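Local coordinates for hypothetical conserved protein TTC0263 (Thermus thermophilus, PDB 2PL2) that is of unknown function but belongs to the tetratricopeptide repeat family, all-helical proteins whose stacked helix hairpins commonly serve as scaffolds for binding other proteins, at residues L45-L50 against Y76-E81; R71-Y76 against R112-Y117; E152-L157 against Y174-E179. All coordinates share one frame; numbering follows the deposited sequence.

Interaction 1: residues L45-L50 against Y76-E81; sequences LARTQL and YMVLSE
Leu50 meets the flat group that matters here, the carboxylate of Glu81, through a single methyl: Leu50 CD1 lies 3.6 Å from Glu81 OE1, and no aromatic ring enters the interface. The other flat group nearby, the guanidinium of Arg47, stays apart from that carboxylate; Arg47 NE is 5.0 Å from Glu81 OE1, so the opposite charges may attract each other through space but form no salt bridge. The bend of Glu81 at chi2 turns CD, with the carboxylate beyond it, so that OE1 as well as CB lies near the same leucine methyl, with Leu50 CD1 3.8 Å from Glu81 CB. The two side chains cross at about a right angle, the leucine methyl resting on both ends of the glutamate.

One turn earlier the packing is purely aliphatic and tight. Ala46 CB points at the fork of Val78, 3.3 Å from Val78 CG1 and 3.9 Å from Val78 CG2. CG1 stands anti to the backbone N (chi1 168°) and CG2 beside that N, anti to the carbonyl carbon, which turns both methyls to the alanine. Arg47 adds a looser touch, its CG 4.3 Å from Val78 CG2, while the rest of its chain turns away from the valine.

Arg47 and Val78 have the closest CA atoms of the two segments, consistent with the small Ala46 beside them, whereas Leu50 and Glu81 meet through longer side chains. Beyond the contact, Leu45 and Thr48 pack on helix 21-32, and Tyr76 lies against helix 93-113. The local axes approach to 9.8 Å and run nearly parallel, at 17°. Side-by-side packing of two such helices, joined through the intervening helix 55-68, is a hallmark of the tetratricopeptide repeat superhelix, in which alternate helices point the same way.

Interaction 2: residues R71-Y76 against R112-Y117; sequences RYLGGY and RVNPRY
Asn114, which touches Leu73 across the contact with its CB, bends its side chain back on its own backbone: Arg116 N donates to Asn114 OD1 over 2.9 Å. Arg116 N lies in the plane of the Asn114 side-chain carbonyl, although the angle at the hydrogen is only 131°, as the short reach of an Asx turn often dictates. The turn shapes the Asn-Pro linker between helix 93-113 and helix 118-130, a linker sequence familiar from tetratricopeptide repeat proteins. Tyr117 follows at the N-cap position of the next helix, and His121 on that helix binds the carbonyl of Pro115.

Into this bend comes Leu73, at the start of helix 73-88. Its CG is anti to the carbonyl carbon (chi1 -73°), and from there CD1 lies over one face of the Tyr117 ring. The distance from Leu73 CD1 to the ring centroid of Tyr117 is 3.7 Å, 22° off the normal, a clear CH-pi contact. The methyl is displaced toward the root of the ring, with Leu73 CD1 3.5 Å from Tyr117 CG. Leucine and tyrosine slide past each other in opposite directions, and the same methyl also meets Asn114 CB at 4.1 Å.

The other branch serves the helix end: Leu73 CD2 is 4.1 Å from Val113 CB. Val113 in turn spreads its methyls over two partners. Its CG2 approaches the Tyr76 ring obliquely near the hydroxyl; the two side chains cross at about a right angle. The hydroxyl of Tyr76 is hydrogen-bonded to the carbonyl of Pro70, and the valine methyl packs beside it. Val113 CG1, anti to its backbone N, instead presses on the linker before helix 73-88, sitting 3.3 Å from Arg71 O.

Interaction 3: residues E152-L157 against Y174-E179; sequences EIRSAL and YAKALE
Arg154 is the first residue of 152-157 to touch the neighbouring helix, and it does so along much of its length. At its root, Arg154 CB meets Ala177 CB at 3.6 Å, and Arg154 CG lies 4.0 Å from the same methyl. The chain bends at chi2 (-63°), which places CD, and again at chi3, and the guanidinium beyond lies with the centre of one face over Lys176 CG, 3.8 Å from Arg154 NH1. A methylene, not the ammonium, lies over the face; the lysine chain bends on, and Lys176 NZ ends 4.0 Å from Arg154 NH1. The repulsion expected between these like charges is probably eased by Asp149, which forms a salt bridge with NH1, while Gln173 accepts a hydrogen bond from NH2.

The helices run antiparallel, at 169° with 8.5 Å between the local axes, as in the helix hairpin that is the building unit of tetratricopeptide repeat folds. The small side chains of Ala177 and Ser155 are consistent with this close approach.

Ser155 comes next. Its hydroxyl is hydrogen-bonded to the carbonyl of Pro151, one turn back, and Ser155 OG lies 4.4 Å from Ala177 CB. The Tyr174 ring also reaches this residue: its end comes back toward 152-157 although its CB points away, bringing Tyr174 CE1 obliquely to 4.4 Å from Ser155 CA. Tyr174 also packs on Arg20 of the second subunit.

How the interactions relate
Interactions 1 and 2 are neighbours on helix 73-88, with centres about 14 Å apart. They share Tyr76, and they touch directly where Met77 SD lies 4.2 Å from Tyr117 CE2. Along the chain their segments alternate, so this one helix is packed against an earlier helix in interaction 1 and against the turn after a later helix in interaction 2. Interaction 3 follows both in sequence and stands apart, its centre about 24 Å from interaction 1 and about 25 Å from interaction 2. Together they illustrate how a repeat array is assembled: closely paired antiparallel helices, near-parallel helices farther apart, and linker turns packed on helix starts.

Interaction 1: residues L45-L50 against Y76-E81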
# COMPACT_ATOMS: atom_id res chain seq x y z
N LEU A 45 -6.15 12.68 -8.61
CA LEU A 45 -7.10 11.59 -8.49
C LEU A 45 -6.38 10.29 -8.81
O LEU A 45 -6.46 9.32 -8.05
CB LEU A 45 -8.26 11.78 -9.48
CG LEU A 45 -9.19 10.57 -9.59
CD1 LEU A 45 -10.02 10.45 -8.32
CD2 LEU A 45 -10.10 10.73 -10.80
N ALA A 46 -5.70 10.27 -9.95
CA ALA A 46 -4.96 9.09 -10.37
C ALA A 46 -3.91 8.69 -9.34
O ALA A 46 -3.76 7.51 -9.03
CB ALA A 46 -4.29 9.35 -11.72
N ARG A 47 -3.18 9.67 -8.81
CA ARG A 47 -2.15 9.39 -7.82
C ARG A 47 -2.77 8.72 -6.61
O ARG A 47 -2.24 7.75 -6.07
CB ARG A 47 -1.45 10.68 -7.38
CG ARG A 47 -0.33 11.13 -8.30
CD ARG A 47 0.50 12.22 -7.65
NE ARG A 47 1.49 11.71 -6.70
CZ ARG A 47 2.24 12.47 -5.91
NH1 ARG A 47 2.10 13.79 -5.95
NH2 ARG A 47 3.12 11.92 -5.08
N THR A 48 -3.92 9.25 -6.19
CA THR A 48 -4.62 8.69 -5.05
C THR A 48 -5.14 7.27 -5.35
O THR A 48 -5.16 6.42 -4.46
CB THR A 48 -5.79 9.59 -4.66
OG1 THR A 48 -5.32 10.95 -4.57
CG2 THR A 48 -6.37 9.16 -3.32
N GLN A 49 -5.53 7.02 -6.59
CA GLN A 49 -6.02 5.71 -6.99
C GLN A 49 -4.91 4.66 -6.92
O GLN A 49 -5.15 3.52 -6.54
CB GLN A 49 -6.59 5.77 -8.41
CG GLN A 49 -7.82 6.67 -8.55
CD GLN A 49 -8.37 6.72 -9.96
OE1 GLN A 49 -7.63 6.96 -10.91
NE2 GLN A 49 -9.68 6.51 -10.10
N LEU A 50 -3.69 5.05 -7.30
CA LEU A 50 -2.56 4.12 -7.26
C LEU A 50 -2.34 3.71 -5.80
O LEU A 50 -2.12 2.54 -5.50
CB LEU A 50 -1.30 4.79 -7.82
CG LEU A 50 -1.17 5.01 -9.34
CD1 LEU A 50 -0.13 6.08 -9.61
CD2 LEU A 50 -0.79 3.70 -10.02
N TYR A 76 2.53 11.46 -17.61
CA TYR A 76 3.60 10.48 -17.74
C TYR A 76 3.93 9.87 -16.37
O TYR A 76 4.12 8.66 -16.25
CB TYR A 76 4.85 11.13 -18.33
CG TYR A 76 4.61 11.90 -19.62
CD1 TYR A 76 4.67 11.26 -20.86
CD2 TYR A 76 4.28 13.25 -19.59
CE1 TYR A 76 4.44 11.96 -22.04
CE2 TYR A 76 4.04 13.95 -20.76
CZ TYR A 76 4.11 13.31 -21.98
OH TYR A 76 3.85 14.04 -23.14
N MET A 77 3.99 10.70 -15.33
CA MET A 77 4.31 10.19 -13.99
C MET A 77 3.24 9.19 -13.56
O MET A 77 3.54 8.05 -13.22
CB MET A 77 4.41 11.34 -12.98
CG MET A 77 5.64 12.26 -13.16
SD MET A 77 7.27 11.49 -12.81
CE MET A 77 7.10 11.17 -11.04
N VAL A 78 1.98 9.61 -13.61
CA VAL A 78 0.87 8.74 -13.23
C VAL A 78 0.95 7.45 -14.04
O VAL A 78 1.05 6.36 -13.49
CB VAL A 78 -0.47 9.44 -13.50
CG1 VAL A 78 -1.61 8.46 -13.39
CG2 VAL A 78 -0.65 10.58 -12.51
N LEU A 79 0.93 7.60 -15.36
CA LEU A 79 1.00 6.48 -16.29
C LEU A 79 2.22 5.60 -16.00
O LEU A 79 2.15 4.38 -16.06
CB LEU A 79 1.07 7.05 -17.71
CG LEU A 79 0.96 6.17 -18.96
CD1 LEU A 79 -0.31 5.33 -18.90
CD2 LEU A 79 0.94 7.07 -20.18
N SER A 80 3.34 6.24 -15.69
CA SER A 80 4.58 5.55 -15.38
C SER A 80 4.49 4.64 -14.16
O SER A 80 4.93 3.49 -14.20
CB SER A 80 5.69 6.58 -15.15
OG SER A 80 6.83 5.96 -14.61
N GLU A 81 3.93 5.16 -13.07
CA GLU A 81 3.79 4.38 -11.85
C GLU A 81 2.75 3.27 -12.02
O GLU A 81 2.87 2.20 -11.44
CB GLU A 81 3.38 5.30 -10.69
CG GLU A 81 4.53 6.12 -10.14
CD GLU A 81 4.12 7.54 -9.81
OE1 GLU A 81 3.01 7.71 -9.24
OE2 GLU A 81 4.90 8.48 -10.10

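Interaction 2: residues R71-Y76 against R112-Y117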
# COMPACT_ATOMS: atom_id res chain seq x y z
N ARG A 71 1.90 18.03 -22.61
CA ARG A 71 2.92 18.93 -22.08
C ARG A 71 2.97 18.90 -20.56
O ARG A 71 3.90 19.43 -19.95
CB ARG A 71 2.64 20.36 -22.56
CG ARG A 71 3.11 20.62 -23.98
CD ARG A 71 2.67 21.98 -24.48
NE ARG A 71 3.45 22.39 -25.65
CZ ARG A 71 4.69 22.84 -25.59
NH1 ARG A 71 5.30 22.94 -24.41
NH2 ARG A 71 5.35 23.16 -26.70
N TYR A 72 1.97 18.26 -19.96
CA TYR A 72 1.88 18.13 -18.51
C TYR A 72 2.61 16.86 -18.07
O TYR A 72 2.31 15.76 -18.55
CB TYR A 72 0.41 18.06 -18.10
CG TYR A 72 0.16 18.03 -16.62
CD1 TYR A 72 0.64 19.04 -15.79
CD2 TYR A 72 -0.65 17.04 -16.04
CE1 TYR A 72 0.32 19.08 -14.43
CE2 TYR A 72 -0.98 17.07 -14.69
CZ TYR A 72 -0.50 18.10 -13.90
OH TYR A 72 -0.85 18.16 -12.58
N LEU A 73 3.58 17.01 -17.17
CA LEU A 73 4.37 15.88 -16.67
C LEU A 73 3.53 14.88 -15.90
O LEU A 73 3.84 13.69 -15.89
CB LEU A 73 5.50 16.38 -15.78
CG LEU A 73 6.67 17.07 -16.49
CD1 LEU A 73 7.67 17.53 -15.46
CD2 LEU A 73 7.31 16.10 -17.48
N GLY A 74 2.49 15.37 -15.23
CA GLY A 74 1.61 14.51 -14.46
C GLY A 74 1.20 13.23 -15.15
O GLY A 74 1.32 12.14 -14.59
N GLY A 75 0.71 13.36 -16.39
CA GLY A 75 0.28 12.21 -17.16
C GLY A 75 1.31 11.10 -17.26
O GLY A 75 0.99 9.92 -17.03
N TYR A 76 2.53 11.46 -17.61
CA TYR A 76 3.60 10.48 -17.74
C TYR A 76 3.93 9.87 -16.37
O TYR A 76 4.12 8.66 -16.25
CB TYR A 76 4.85 11.13 -18.33
CG TYR A 76 4.61 11.90 -19.62
CD1 TYR A 76 4.67 11.26 -20.86
CD2 TYR A 76 4.28 13.25 -19.59
CE1 TYR A 76 4.44 11.96 -22.04
CE2 TYR A 76 4.04 13.95 -20.76
CZ TYR A 76 4.11 13.31 -21.98
OH TYR A 76 3.85 14.04 -23.14
N ARG A 112 11.51 14.47 -22.53
CA ARG A 112 11.53 15.40 -23.65
C ARG A 112 10.80 16.69 -23.32
O ARG A 112 11.06 17.73 -23.90
CB ARG A 112 10.90 14.75 -24.89
CG ARG A 112 11.59 13.47 -25.34
CD ARG A 112 13.03 13.75 -25.80
NE ARG A 112 13.73 12.53 -26.19
CZ ARG A 112 14.97 12.51 -26.67
NH1 ARG A 112 15.65 13.64 -26.81
NH2 ARG A 112 15.53 11.35 -26.99
N VAL A 113 9.87 16.61 -22.37
CA VAL A 113 9.08 17.75 -21.94
C VAL A 113 9.79 18.53 -20.83
O VAL A 113 9.47 19.69 -20.57
CB VAL A 113 7.70 17.29 -21.42
CG1 VAL A 113 6.87 18.49 -20.98
CG2 VAL A 113 6.99 16.49 -22.49
N ASN A 114 10.75 17.89 -20.17
CA ASN A 114 11.51 18.51 -19.10
C ASN A 114 12.61 17.56 -18.62
O ASN A 114 12.33 16.56 -17.96
CB ASN A 114 10.61 18.85 -17.92
CG ASN A 114 11.30 19.73 -16.89
OD1 ASN A 114 12.52 19.64 -16.68
ND2 ASN A 114 10.52 20.59 -16.24
N PRO A 115 13.88 17.86 -18.94
CA PRO A 115 15.01 17.01 -18.54
C PRO A 115 15.49 17.26 -17.12
O PRO A 115 16.21 16.45 -16.54
CB PRO A 115 16.09 17.36 -19.56
CG PRO A 115 15.35 18.09 -20.67
CD PRO A 115 14.32 18.86 -19.92
N ARG A 116 15.09 18.40 -16.56
CA ARG A 116 15.51 18.77 -15.22
C ARG A 116 14.52 18.44 -14.11
O ARG A 116 14.58 19.03 -13.04
CB ARG A 116 15.83 20.26 -15.17
CG ARG A 116 16.96 20.71 -16.08
CD ARG A 116 17.10 22.23 -16.01
NE ARG A 116 17.23 22.69 -14.63
CZ ARG A 116 16.80 23.86 -14.18
NH1 ARG A 116 16.19 24.71 -15.01
NH2 ARG A 116 16.96 24.19 -12.90
N TYR A 117 13.61 17.50 -14.36
CA TYR A 117 12.62 17.13 -13.34
C TYR A 117 13.07 15.92 -12.51
O TYR A 117 13.10 14.79 -13.00
CB TYR A 117 11.27 16.85 -14.01
CG TYR A 117 10.12 16.77 -13.03
CD1 TYR A 117 9.85 17.82 -12.15
CD2 TYR A 117 9.32 15.62 -12.95
CE1 TYR A 117 8.81 17.74 -11.23
CE2 TYR A 117 8.28 15.54 -12.03
CZ TYR A 117 8.04 16.60 -11.17
OH TYR A 117 7.01 16.52 -10.25

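Interaction 3: residues E152-L157 against Y174-E179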
# COMPACT_ATOMS: atom_id res chain seq x y z
N GLU A 152 14.08 11.42 0.40
CA GLU A 152 13.39 10.43 -0.43
C GLU A 152 14.33 9.82 -1.46
O GLU A 152 14.33 8.60 -1.66
CB GLU A 152 12.18 11.06 -1.13
CG GLU A 152 11.52 10.14 -2.17
CD GLU A 152 10.33 10.77 -2.86
OE1 GLU A 152 10.41 11.96 -3.25
OE2 GLU A 152 9.30 10.09 -3.03
N ILE A 153 15.14 10.64 -2.12
CA ILE A 153 16.04 10.08 -3.12
C ILE A 153 17.22 9.36 -2.47
O ILE A 153 17.61 8.29 -2.94
CB ILE A 153 16.57 11.15 -4.12
CG1 ILE A 153 15.40 11.99 -4.70
CG2 ILE A 153 17.33 10.47 -5.26
CD1 ILE A 153 14.51 11.17 -5.65
N ARG A 154 17.79 9.93 -1.40
CA ARG A 154 18.90 9.25 -0.73
C ARG A 154 18.42 7.83 -0.36
O ARG A 154 19.20 6.88 -0.45
CB ARG A 154 19.33 9.96 0.56
CG ARG A 154 19.48 11.48 0.51
CD ARG A 154 20.56 12.03 -0.43
NE ARG A 154 21.78 11.22 -0.48
CZ ARG A 154 23.01 11.72 -0.57
NH1 ARG A 154 23.21 13.03 -0.62
NH2 ARG A 154 24.03 10.89 -0.69
N SER A 155 17.14 7.70 0.02
CA SER A 155 16.57 6.39 0.38
C SER A 155 16.49 5.42 -0.80
O SER A 155 16.78 4.23 -0.66
CB SER A 155 15.16 6.56 0.95
OG SER A 155 15.11 7.66 1.81
N ALA A 156 16.07 5.92 -1.96
CA ALA A 156 15.99 5.06 -3.14
C ALA A 156 17.39 4.55 -3.42
O ALA A 156 17.60 3.34 -3.64
CB ALA A 156 15.45 5.84 -4.32
N LEU A 157 18.35 5.48 -3.43
CA LEU A 157 19.75 5.15 -3.65
C LEU A 157 20.16 4.05 -2.68
O LEU A 157 20.79 3.06 -3.06
CB LEU A 157 20.62 6.39 -3.40
CG LEU A 157 21.49 6.84 -4.58
CD1 LEU A 157 22.37 8.03 -4.14
CD2 LEU A 157 22.36 5.67 -5.06
N TYR A 174 21.55 6.25 4.10
CA TYR A 174 20.49 6.42 5.10
C TYR A 174 20.96 7.44 6.14
O TYR A 174 20.20 8.34 6.54
CB TYR A 174 20.15 5.09 5.78
CG TYR A 174 19.28 4.14 4.96
CD1 TYR A 174 18.06 4.56 4.46
CD2 TYR A 174 19.66 2.83 4.74
CE1 TYR A 174 17.23 3.70 3.77
CE2 TYR A 174 18.85 1.95 4.05
CZ TYR A 174 17.62 2.39 3.56
OH TYR A 174 16.79 1.53 2.87
N ALA A 175 22.21 7.30 6.57
CA ALA A 175 22.80 8.21 7.56
C ALA A 175 22.70 9.65 7.07
O ALA A 175 22.40 10.57 7.84
CB ALA A 175 24.26 7.83 7.81
N LYS A 176 22.92 9.86 5.77
CA LYS A 176 22.82 11.19 5.20
C LYS A 176 21.35 11.63 5.17
O LYS A 176 21.00 12.72 5.61
CB LYS A 176 23.38 11.22 3.78
CG LYS A 176 23.39 12.62 3.18
CD LYS A 176 24.25 13.56 4.03
CE LYS A 176 23.96 15.02 3.74
NZ LYS A 176 24.34 15.42 2.35
N ALA A 177 20.50 10.76 4.62
CA ALA A 177 19.07 11.04 4.54
C ALA A 177 18.55 11.41 5.92
O ALA A 177 17.76 12.35 6.06
CB ALA A 177 18.32 9.81 4.00
N LEU A 178 19.01 10.70 6.95
CA LEU A 178 18.58 10.99 8.32
C LEU A 178 19.11 12.32 8.87
O LEU A 178 18.57 12.84 9.84
CB LEU A 178 18.94 9.84 9.27
CG LEU A 178 17.83 8.79 9.29
CD1 LEU A 178 18.34 7.49 9.86
CD2 LEU A 178 16.64 9.33 10.10
N GLU A 179 20.15 12.87 8.25
CA GLU A 179 20.64 14.16 8.71
C GLU A 179 19.72 15.25 8.15
O GLU A 179 19.52 16.29 8.76
CB GLU A 179 22.08 14.40 8.25
CG GLU A 179 23.07 13.32 8.71
CD GLU A 179 23.25 13.26 10.23
OE1 GLU A 179 22.23 13.25 10.96
OE2 GLU A 179 24.42 13.22 10.69